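Local coordinates for protein precorrin-6A reductase (Rhodobacter capsulatus, PDB 4X7G) that catalyses the NADPH-dependent reduction of precorrin-6A, a step on the way to the corrin ring of vitamin B12, at residues Ala27-Ala32 against Leu43-Gly48; Arg109-Pro114 against Pro216-Asp221. One frame throughout, in Å; residues are numbered along the deposited sequence.

Contact 1 (Ala27-Ala32 against Leu43-Gly48); sequences AVFSYA and LPTRIG. With NAP (NADP nicotinamide-adenine-dinucleotide phosphate), chain B.
R46 reaches along S30 and grips it at the adenine end of bound NADP. From CB, which looks to the same side of the sheet as the S30 side chain, its CG sits between the backbone N and the carbonyl carbon (chi1 69°), a turn that lays CG 3.6 Å from S30 CB; CD follows alongside S30 OG. The chain then bends at chi3, which brings the guanidinium to G48 O. There NH1 meets two oxygens near the guanidinium plane, S30 OG at 2.9 Å and G48 O at 2.7 Å, while NH2 adds a weak bond to G48 O and a further one to G49 O. F50 and Y59 make cation-pi contacts with the same group. With chi1 at -178°, S30 OG points to both R46 and the adenine: it accepts from R46 NH1 and donates to N1A of NADP at 2.8 Å. The S30 carbonyl takes the adenine N6A amine, so one residue reads both polar atoms of that base edge. The paired strands 27-31 and 45-47 are parallel and form one border of a Rossmann-type sheet, where the cofactor lies beyond the C-terminal strand ends. F29 N binds P44 O, R46 N binds F29 O, Y31 N binds R46 O, and G48 N closes the series on Y31 O at 2.9 Å. The opposite side of the sheet, with F29, Y31, T45 and I47, is mostly apolar: T45 CG2 approaches Y31 CD2 to 3.6 Å, and F29 CE1 stands 3.6 Å above the centre of the Y31 ring, whose hydroxyl bonds to V39 O and Q41. T45 OG1 donates to L43 O. F29 and L43 pack on helix 11-22. A27 CB touches L43 CD1 at 3.9 Å.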
ATOM      1  N   ALA A  27     -19.588   6.482   7.440  1.00 11.03           N
ATOM      2  CA  ALA A  27     -18.431   5.633   7.145  1.00 12.05           C
ATOM      3  C   ALA A  27     -17.407   5.739   8.225  1.00 12.57           C
ATOM      4  O   ALA A  27     -17.227   6.850   8.807  1.00 15.19           O
ATOM      5  CB  ALA A  27     -17.780   6.034   5.823  1.00 12.90           C
ATOM      6  N   VAL A  28     -16.645   4.671   8.448  1.00 10.54           N
ATOM      7  CA  VAL A  28     -15.466   4.600   9.357  1.00 11.37           C
ATOM      8  C   VAL A  28     -14.255   4.273   8.508  1.00 11.17           C
ATOM      9  O   VAL A  28     -14.362   3.394   7.623  1.00 11.59           O
ATOM     10  CB  VAL A  28     -15.709   3.505  10.419  1.00 12.00           C
ATOM     11  CG1 VAL A  28     -14.424   3.303  11.211  1.00 12.79           C
ATOM     12  CG2 VAL A  28     -16.879   3.833  11.339  1.00 16.07           C
ATOM     13  N   PHE A  29     -13.129   4.894   8.789  1.00 10.26           N
ATOM     14  CA  PHE A  29     -11.862   4.592   8.187  1.00 10.17           C
ATOM     15  C   PHE A  29     -11.035   3.775   9.101  1.00 10.72           C
ATOM     16  O   PHE A  29     -11.000   4.065  10.339  1.00 11.55           O
ATOM     17  CB  PHE A  29     -11.174   5.915   7.878  1.00 10.07           C
ATOM     18  CG  PHE A  29      -9.936   5.783   7.007  1.00 10.62           C
ATOM     19  CD1 PHE A  29      -8.726   5.461   7.510  1.00 11.84           C
ATOM     20  CD2 PHE A  29     -10.031   6.076   5.665  1.00 10.95           C
ATOM     21  CE1 PHE A  29      -7.588   5.382   6.683  1.00 11.69           C
ATOM     22  CE2 PHE A  29      -8.891   5.989   4.869  1.00 10.79           C
ATOM     23  CZ  PHE A  29      -7.726   5.709   5.383  1.00 10.96           C
ATOM     24  N   SER A  30     -10.291   2.770   8.650  1.00 10.31           N
ATOM     25  CA  SER A  30      -9.495   1.930   9.501  1.00 10.96           C
ATOM     26  C   SER A  30      -8.027   1.935   9.102  1.00 10.43           C
ATOM     27  O   SER A  30      -7.693   1.534   7.958  1.00 11.18           O
ATOM     28  CB  SER A  30     -10.008   0.526   9.476  1.00 12.44           C
ATOM     29  OG  SER A  30      -9.275  -0.344  10.339  1.00 12.70           O
ATOM     30  N   TYR A  31      -7.144   2.237  10.066  1.00 10.36           N
ATOM     31  CA  TYR A  31      -5.706   1.979   9.965  1.00 11.08           C
ATOM     32  C   TYR A  31      -5.342   0.765  10.830  1.00 11.26           C
ATOM     33  O   TYR A  31      -5.901   0.558  11.875  1.00 12.07           O
ATOM     34  CB  TYR A  31      -4.939   3.165  10.494  1.00 11.12           C
ATOM     35  CG  TYR A  31      -4.874   4.401   9.653  1.00 10.72           C
ATOM     36  CD1 TYR A  31      -4.241   4.435   8.390  1.00 11.15           C
ATOM     37  CD2 TYR A  31      -5.346   5.671  10.108  1.00 11.28           C
ATOM     38  CE1 TYR A  31      -4.102   5.595   7.652  1.00 10.82           C
ATOM     39  CE2 TYR A  31      -5.224   6.815   9.368  1.00 11.60           C
ATOM     40  CZ  TYR A  31      -4.519   6.788   8.196  1.00 10.46           C
ATOM     41  OH  TYR A  31      -4.262   7.961   7.443  1.00 12.53           O
ATOM     42  N   ALA A  32      -4.312   0.087  10.387  1.00 12.54           N
ATOM     43  CA  ALA A  32      -3.728  -0.994  11.183  1.00 13.02           C
ATOM     44  C   ALA A  32      -2.987  -0.492  12.424  1.00 12.84           C
ATOM     45  O   ALA A  32      -2.869  -1.271  13.390  1.00 15.16           O
ATOM     46  CB  ALA A  32      -2.685  -1.711  10.327  1.00 15.08           C
ATOM     47  N   LEU A  43     -13.023  11.122   8.109  1.00 12.47           N
ATOM     48  CA  LEU A  43     -14.012  10.199   8.654  1.00 11.63           C
ATOM     49  C   LEU A  43     -13.554   9.807  10.052  1.00 10.73           C
ATOM     50  O   LEU A  43     -12.351   9.763  10.286  1.00 11.64           O
ATOM     51  CB  LEU A  43     -14.122   9.021   7.793  1.00 10.89           C
ATOM     52  CG  LEU A  43     -14.638   9.209   6.371  1.00 12.80           C
ATOM     53  CD1 LEU A  43     -14.429   7.920   5.589  1.00 12.24           C
ATOM     54  CD2 LEU A  43     -16.039   9.688   6.359  1.00 13.05           C
ATOM     55  N   PRO A  44     -14.478   9.423  10.918  1.00 10.84           N
ATOM     56  CA  PRO A  44     -14.106   8.768  12.170  1.00 10.31           C
ATOM     57  C   PRO A  44     -13.144   7.614  11.877  1.00  9.68           C
ATOM     58  O   PRO A  44     -13.457   6.800  10.995  1.00 10.16           O
ATOM     59  CB  PRO A  44     -15.386   8.357  12.815  1.00 11.90           C
ATOM     60  CG  PRO A  44     -16.450   8.841  11.945  1.00 16.37           C
ATOM     61  CD  PRO A  44     -15.911   9.451  10.693  1.00 11.83           C
ATOM     62  N   THR A  45     -12.057   7.553  12.619  1.00  9.73           N
ATOM     63  CA  THR A  45     -10.953   6.638  12.272  1.00 10.49           C
ATOM     64  C   THR A  45     -10.668   5.668  13.394  1.00  9.89           C
ATOM     65  O   THR A  45     -10.334   6.110  14.502  1.00 10.93           O
ATOM     66  CB  THR A  45      -9.728   7.411  11.902  1.00 10.99           C
ATOM     67  OG1 THR A  45     -10.022   8.174  10.676  1.00 12.33           O
ATOM     68  CG2 THR A  45      -8.522   6.554  11.627  1.00 11.98           C
ATOM     69  N   ARG A  46     -10.715   4.385  13.143  1.00 10.21           N
ATOM     70  CA  ARG A  46     -10.274   3.342  14.072  1.00 10.99           C
ATOM     71  C   ARG A  46      -8.852   2.983  13.755  1.00 12.54           C
ATOM     72  O   ARG A  46      -8.399   3.108  12.589  1.00 12.29           O
ATOM     73  CB  ARG A  46     -11.159   2.186  14.058  1.00 12.84           C
ATOM     74  CG  ARG A  46     -11.151   1.378  12.836  1.00 13.10           C
ATOM     75  CD  ARG A  46     -11.874   0.038  12.897  1.00 14.68           C
ATOM     76  NE  ARG A  46     -11.408  -0.793  13.992  1.00 14.89           N
ATOM     77  CZ  ARG A  46     -10.183  -1.309  14.038  1.00 16.53           C
ATOM     78  NH1 ARG A  46      -9.295  -1.176  13.082  1.00 15.64           N
ATOM     79  NH2 ARG A  46      -9.912  -2.055  15.119  1.00 15.64           N
ATOM     80  N   ILE A  47      -8.062   2.637  14.776  1.00 12.39           N
ATOM     81  CA  ILE A  47      -6.631   2.348  14.630  1.00 13.43           C
ATOM     82  C   ILE A  47      -6.310   1.070  15.375  1.00 14.06           C
ATOM     83  O   ILE A  47      -6.539   1.031  16.612  1.00 17.01           O
ATOM     84  CB  ILE A  47      -5.812   3.533  15.102  1.00 14.85           C
ATOM     85  CG1 ILE A  47      -6.092   4.820  14.324  1.00 16.05           C
ATOM     86  CG2 ILE A  47      -4.324   3.083  14.890  1.00 15.97           C
ATOM     87  CD1 ILE A  47      -5.416   6.125  14.819  1.00 20.83           C
ATOM     88  N   GLY A  48      -5.843   0.064  14.689  1.00 13.88           N
ATOM     89  CA  GLY A  48      -5.498  -1.219  15.327  1.00 14.25           C
ATOM     90  C   GLY A  48      -5.997  -2.357  14.532  1.00 15.26           C
ATOM     91  O   GLY A  48      -6.902  -2.244  13.701  1.00 15.78           O
TER
HETATM   92  PA  NAP B 301      -1.106  -7.289   6.344  1.00 15.82           P
HETATM   93  O1A NAP B 301       0.176  -8.097   6.490  1.00 18.47           O
HETATM   94  O2A NAP B 301      -1.979  -7.655   5.354  1.00 15.80           O
HETATM   95  O5B NAP B 301      -1.871  -7.194   7.676  1.00 17.88           O
HETATM   96  C5B NAP B 301      -1.495  -7.791   8.933  1.00 17.73           C
HETATM   97  C4B NAP B 301      -2.499  -7.572  10.039  1.00 15.94           C
HETATM   98  O4B NAP B 301      -2.570  -6.106  10.322  1.00 16.40           O
HETATM   99  C3B NAP B 301      -3.932  -7.814   9.644  1.00 16.66           C
HETATM  100  O3B NAP B 301      -4.229  -9.210   9.716  1.00 20.16           O
HETATM  101  C2B NAP B 301      -4.717  -6.948  10.542  1.00 16.37           C
HETATM  102  O2B NAP B 301      -4.646  -7.447  11.891  1.00 17.83           O
HETATM  103  C1B NAP B 301      -3.942  -5.732  10.572  1.00 14.98           C
HETATM  104  N9A NAP B 301      -4.288  -4.718   9.539  1.00 14.67           N
HETATM  105  C8A NAP B 301      -3.758  -4.563   8.279  1.00 13.63           C
HETATM  106  N7A NAP B 301      -4.335  -3.510   7.638  1.00 13.82           N
HETATM  107  C5A NAP B 301      -5.297  -3.079   8.510  1.00 12.63           C
HETATM  108  C6A NAP B 301      -6.253  -1.996   8.429  1.00 12.56           C
HETATM  109  N6A NAP B 301      -6.265  -1.128   7.407  1.00 13.41           N
HETATM  110  N1A NAP B 301      -7.111  -1.798   9.453  1.00 13.34           N
HETATM  111  C2A NAP B 301      -7.038  -2.682  10.527  1.00 15.07           C
HETATM  112  N3A NAP B 301      -6.200  -3.693  10.755  1.00 13.99           N
HETATM  113  C4A NAP B 301      -5.330  -3.853   9.719  1.00 13.42           C
HETATM  114  O3  NAP B 301      -0.803  -5.731   6.059  1.00 19.20           O
HETATM  115  PN  NAP B 301       0.502  -4.785   6.333  1.00 17.41           P
HETATM  116  O1N NAP B 301       1.519  -4.947   5.211  1.00 19.51           O
HETATM  117  O2N NAP B 301       0.977  -4.944   7.712  1.00 19.97           O
HETATM  118  O5D NAP B 301      -0.127  -3.323   6.073  1.00 17.56           O
HETATM  119  C5D NAP B 301      -0.379  -2.456   7.216  1.00 17.48           C
HETATM  120  C4D NAP B 301      -1.056  -1.271   6.726  1.00 16.47           C
HETATM  121  O4D NAP B 301      -0.154  -0.484   5.970  1.00 18.13           O
HETATM  122  C3D NAP B 301      -2.363  -1.496   5.928  1.00 16.48           C
HETATM  123  O3D NAP B 301      -3.404  -0.564   6.261  1.00 17.01           O
HETATM  124  C2D NAP B 301      -1.899  -1.265   4.491  1.00 16.88           C
HETATM  125  O2D NAP B 301      -2.820  -0.767   3.601  1.00 15.31           O
HETATM  126  C1D NAP B 301      -0.748  -0.246   4.716  1.00 17.56           C
HETATM  127  N1N NAP B 301       0.245  -0.392   3.757  1.00 15.35           N
HETATM  128  C2N NAP B 301       0.846  -1.342   3.397  1.00 31.10           C
HETATM  129  C3N NAP B 301       1.660  -0.938   2.401  1.00 28.40           C
HETATM  130  C7N NAP B 301       2.142  -2.359   2.231  1.00 29.76           C
HETATM  131  O7N NAP B 301       1.402  -3.015   3.136  1.00 18.32           O
HETATM  132  N7N NAP B 301       3.112  -2.705   1.273  1.00 17.58           N
HETATM  133  C4N NAP B 301       1.677   0.540   1.893  1.00 29.80           C
HETATM  134  C5N NAP B 301       0.889   1.720   2.431  1.00 13.88           C
HETATM  135  C6N NAP B 301       0.191   0.971   3.354  1.00 28.11           C
HETATM  136  P2B NAP B 301      -5.848  -8.387  12.474  1.00 22.60           P
HETATM  137  O1X NAP B 301      -5.474  -8.338  13.935  1.00 25.32           O
HETATM  138  O2X NAP B 301      -7.102  -7.848  12.093  1.00 21.10           O
HETATM  139  O3X NAP B 301      -5.881  -9.747  11.714  1.00 27.76           O

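Contact 2 (Arg109-Pro114 against Pro216-Asp221); sequences RWTHVP and PVILID
Strands 109-113 and 216-220 run parallel at 28°, their backbones joined by five alternating hydrogen bonds from V217 N to R109 O through to D221 N to V113 O. W110 stands beside V217 and L219 on one side of the sheet. Its indole CD1 meets V217 CB at 3.6 Å, while the six-membered ring brings CE3 equally near L219 CD2, which comes in obliquely. With an alanine in place of W110, V217 CB and L219 CD2 would probably lose the indole they touch, opening a gap on this side of the sheet. Farther along, H112 crosses D221 at about a right angle, with OD1 3.3 Å from CD2 at the imidazole edge. On the other side V113, CG1 anti to the carbonyl carbon (chi1 -65°), packs CG2 against I220 CG1 at 3.8 Å and I218 CG2. A water links T111 OG1 to V217 O. At the start, the R109 guanidinium lays one face over P216, and its NH2 bonds to G214 O. Strand 109-113 borders the second parallel sheet, with 216-220 next to it and 192-196 beyond, bonded to the backbone of P216, I218 and I220. Strand 109-113 follows 93-97 of the first sheet, while 229-231 returns beside 93-97, consistent with this protein's strand swap between Rossmann-fold domains. Helix 205-213 covers W110 and V217 through L207; helix 116-122 covers V113, I218 and I220.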
ATOM      1  N   ARG A 109      13.243   0.220 -17.503  1.00 13.00           N
ATOM      2  CA  ARG A 109      14.096  -0.944 -17.546  1.00 14.81           C
ATOM      3  C   ARG A 109      13.804  -1.799 -16.340  1.00 12.19           C
ATOM      4  O   ARG A 109      14.367  -1.538 -15.260  1.00 13.86           O
ATOM      5  CB  ARG A 109      15.584  -0.591 -17.612  1.00 16.84           C
ATOM      6  CG  ARG A 109      16.526  -1.811 -17.845  1.00 19.61           C
ATOM      7  CD  ARG A 109      17.886  -1.451 -18.489  1.00 21.75           C
ATOM      8  NE  ARG A 109      18.506  -0.243 -17.824  1.00 19.77           N
ATOM      9  CZ  ARG A 109      19.579  -0.236 -17.041  1.00 19.51           C
ATOM     10  NH1 ARG A 109      20.115  -1.397 -16.733  1.00 22.00           N
ATOM     11  NH2 ARG A 109      20.072   0.913 -16.534  1.00 20.08           N
ATOM     12  N   TRP A 110      12.858  -2.659 -16.477  1.00 11.00           N
ATOM     13  CA  TRP A 110      12.306  -3.439 -15.376  1.00 10.87           C
ATOM     14  C   TRP A 110      12.624  -4.880 -15.459  1.00 10.88           C
ATOM     15  O   TRP A 110      12.614  -5.481 -16.585  1.00 12.89           O
ATOM     16  CB  TRP A 110      10.805  -3.274 -15.296  1.00 11.27           C
ATOM     17  CG  TRP A 110      10.284  -1.901 -14.979  1.00 11.46           C
ATOM     18  CD1 TRP A 110      11.003  -0.759 -14.720  1.00 10.43           C
ATOM     19  CD2 TRP A 110       8.909  -1.547 -14.888  1.00 10.19           C
ATOM     20  NE1 TRP A 110      10.111   0.252 -14.421  1.00 10.94           N
ATOM     21  CE2 TRP A 110       8.862  -0.164 -14.558  1.00 10.99           C
ATOM     22  CE3 TRP A 110       7.718  -2.252 -15.020  1.00 12.22           C
ATOM     23  CZ2 TRP A 110       7.658   0.486 -14.356  1.00 12.77           C
ATOM     24  CZ3 TRP A 110       6.533  -1.592 -14.769  1.00 13.66           C
ATOM     25  CH2 TRP A 110       6.521  -0.243 -14.491  1.00 13.08           C
ATOM     26  N   THR A 111      12.893  -5.515 -14.329  1.00 10.02           N
ATOM     27  CA  THR A 111      12.828  -6.976 -14.215  1.00 10.13           C
ATOM     28  C   THR A 111      11.812  -7.324 -13.180  1.00 10.76           C
ATOM     29  O   THR A 111      11.598  -6.525 -12.227  1.00 13.76           O
ATOM     30  CB  THR A 111      14.159  -7.633 -13.971  1.00 11.76           C
ATOM     31  OG1 THR A 111      14.750  -7.030 -12.809  1.00 12.79           O
ATOM     32  CG2 THR A 111      15.101  -7.513 -15.130  1.00 12.86           C
ATOM     33  N   HIS A 112      11.151  -8.441 -13.271  1.00 10.04           N
ATOM     34  CA  HIS A 112      10.159  -8.917 -12.396  1.00 10.24           C
ATOM     35  C   HIS A 112      10.603 -10.084 -11.586  1.00 10.19           C
ATOM     36  O   HIS A 112      11.330 -10.981 -12.149  1.00 10.86           O
ATOM     37  CB  HIS A 112       8.918  -9.400 -13.253  1.00 11.08           C
ATOM     38  CG  HIS A 112       8.286  -8.292 -14.009  1.00 12.96           C
ATOM     39  ND1 HIS A 112       8.597  -7.829 -15.249  1.00 17.27           N
ATOM     40  CD2 HIS A 112       7.273  -7.567 -13.561  1.00 13.55           C
ATOM     41  CE1 HIS A 112       7.786  -6.782 -15.543  1.00 13.69           C
ATOM     42  NE2 HIS A 112       7.012  -6.625 -14.525  1.00 18.24           N
ATOM     43  N   VAL A 113      10.241 -10.109 -10.338  1.00 10.17           N
ATOM     44  CA  VAL A 113      10.509 -11.204  -9.410  1.00 10.34           C
ATOM     45  C   VAL A 113       9.245 -11.485  -8.604  1.00 11.43           C
ATOM     46  O   VAL A 113       8.384 -10.620  -8.456  1.00 11.37           O
ATOM     47  CB  VAL A 113      11.666 -10.882  -8.489  1.00 10.77           C
ATOM     48  CG1 VAL A 113      12.977 -10.750  -9.267  1.00 11.85           C
ATOM     49  CG2 VAL A 113      11.455  -9.674  -7.628  1.00 11.04           C
ATOM     50  N   PRO A 114       9.122 -12.706  -8.095  1.00 11.83           N
ATOM     51  CA  PRO A 114       7.834 -13.075  -7.490  1.00 13.62           C
ATOM     52  C   PRO A 114       7.643 -12.584  -6.101  1.00 14.20           C
ATOM     53  O   PRO A 114       6.440 -12.542  -5.660  1.00 14.93           O
ATOM     54  CB  PRO A 114       7.898 -14.629  -7.490  1.00 14.46           C
ATOM     55  CG  PRO A 114       9.369 -14.951  -7.428  1.00 15.09           C
ATOM     56  CD  PRO A 114       9.920 -13.920  -8.430  1.00 13.17           C
ATOM     57  N   PRO A 216      17.629   0.850 -13.541  1.00 12.73           N
ATOM     58  CA  PRO A 216      16.811  -0.371 -13.509  1.00 11.74           C
ATOM     59  C   PRO A 216      15.972  -0.446 -12.242  1.00 10.99           C
ATOM     60  O   PRO A 216      16.424   0.022 -11.175  1.00 12.01           O
ATOM     61  CB  PRO A 216      17.870  -1.444 -13.569  1.00 13.80           C
ATOM     62  CG  PRO A 216      19.011  -0.882 -12.743  1.00 13.62           C
ATOM     63  CD  PRO A 216      19.034   0.573 -13.151  1.00 14.24           C
ATOM     64  N   VAL A 217      14.846  -1.082 -12.391  1.00 10.42           N
ATOM     65  CA  VAL A 217      13.937  -1.365 -11.288  1.00 10.54           C
ATOM     66  C   VAL A 217      13.774  -2.860 -11.183  1.00  9.73           C
ATOM     67  O   VAL A 217      13.515  -3.521 -12.238  1.00 11.16           O
ATOM     68  CB  VAL A 217      12.578  -0.704 -11.442  1.00 10.55           C
ATOM     69  CG1 VAL A 217      11.668  -1.006 -10.286  1.00 10.69           C
ATOM     70  CG2 VAL A 217      12.732   0.791 -11.649  1.00 11.78           C
ATOM     71  N   ILE A 218      13.911  -3.439 -10.003  1.00  9.88           N
ATOM     72  CA  ILE A 218      13.546  -4.837  -9.701  1.00  9.63           C
ATOM     73  C   ILE A 218      12.193  -4.760  -9.064  1.00  8.70           C
ATOM     74  O   ILE A 218      12.057  -4.179  -7.980  1.00 10.03           O
ATOM     75  CB  ILE A 218      14.555  -5.445  -8.774  1.00 10.63           C
ATOM     76  CG1 ILE A 218      15.913  -5.544  -9.457  1.00 11.99           C
ATOM     77  CG2 ILE A 218      14.126  -6.824  -8.266  1.00 11.13           C
ATOM     78  CD1 ILE A 218      17.099  -5.724  -8.534  1.00 13.63           C
ATOM     79  N   LEU A 219      11.171  -5.211  -9.757  1.00  9.40           N
ATOM     80  CA  LEU A 219       9.758  -5.010  -9.421  1.00  9.85           C
ATOM     81  C   LEU A 219       9.157  -6.298  -8.934  1.00 10.28           C
ATOM     82  O   LEU A 219       9.181  -7.324  -9.657  1.00 11.19           O
ATOM     83  CB  LEU A 219       9.016  -4.462 -10.687  1.00 11.60           C
ATOM     84  CG  LEU A 219       7.621  -4.022 -10.466  1.00 12.64           C
ATOM     85  CD1 LEU A 219       7.527  -2.852  -9.539  1.00 12.23           C
ATOM     86  CD2 LEU A 219       6.985  -3.708 -11.808  1.00 15.74           C
ATOM     87  N   ILE A 220       8.611  -6.281  -7.737  1.00  9.53           N
ATOM     88  CA  ILE A 220       8.102  -7.487  -7.117  1.00  9.97           C
ATOM     89  C   ILE A 220       6.594  -7.605  -7.489  1.00 11.50           C
ATOM     90  O   ILE A 220       5.774  -6.695  -7.303  1.00 11.37           O
ATOM     91  CB  ILE A 220       8.238  -7.411  -5.609  1.00 10.82           C
ATOM     92  CG1 ILE A 220       9.732  -7.237  -5.224  1.00 12.61           C
ATOM     93  CG2 ILE A 220       7.678  -8.649  -4.944  1.00 10.53           C
ATOM     94  CD1 ILE A 220       9.975  -6.587  -3.914  1.00 14.29           C
ATOM     95  N   ASP A 221       6.244  -8.777  -8.036  1.00 11.29           N
ATOM     96  CA  ASP A 221       4.859  -9.048  -8.371  1.00 13.45           C
ATOM     97  C   ASP A 221       4.013  -9.165  -7.116  1.00 12.79           C
ATOM     98  O   ASP A 221       4.414  -9.548  -6.048  1.00 12.63           O
ATOM     99  CB  ASP A 221       4.865 -10.365  -9.194  1.00 18.03           C
ATOM    100  CG  ASP A 221       5.580 -10.213 -10.558  1.00 16.92           C
ATOM    101  OD1 ASP A 221       5.673  -9.117 -11.135  1.00 23.93           O
ATOM    102  OD2 ASP A 221       5.908 -11.283 -11.023  1.00 38.92           O
TER
HETATM  103  O   HOH W   1      16.037  -4.594 -13.278  1.00 16.32           O
HETATM  104  O   HOH W   2       4.607 -11.088  -3.815  1.00 18.36           O

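How the contacts relate
Both contacts pair a border strand with its inward neighbour in a six-stranded parallel sheet, but in different sheets on opposite sides of the chain's centre, with contact centres about 33 Å apart and nearest atoms about 19 Å apart. Each is partly buried: 27-31 and, apart from P216, 216-220 are buried, whereas 45-47 and much of 109-113 meet solvent. Contact 1 joins strands close in sequence and turns its polar side to the NADP adenine; contact 2 joins strands a hundred residues apart, packs its side chains mostly through apolar groups on both sides of the strand pair, with polar ones toward solvent, and has no touch with the cofactor, I220 lying about 9 Å from it.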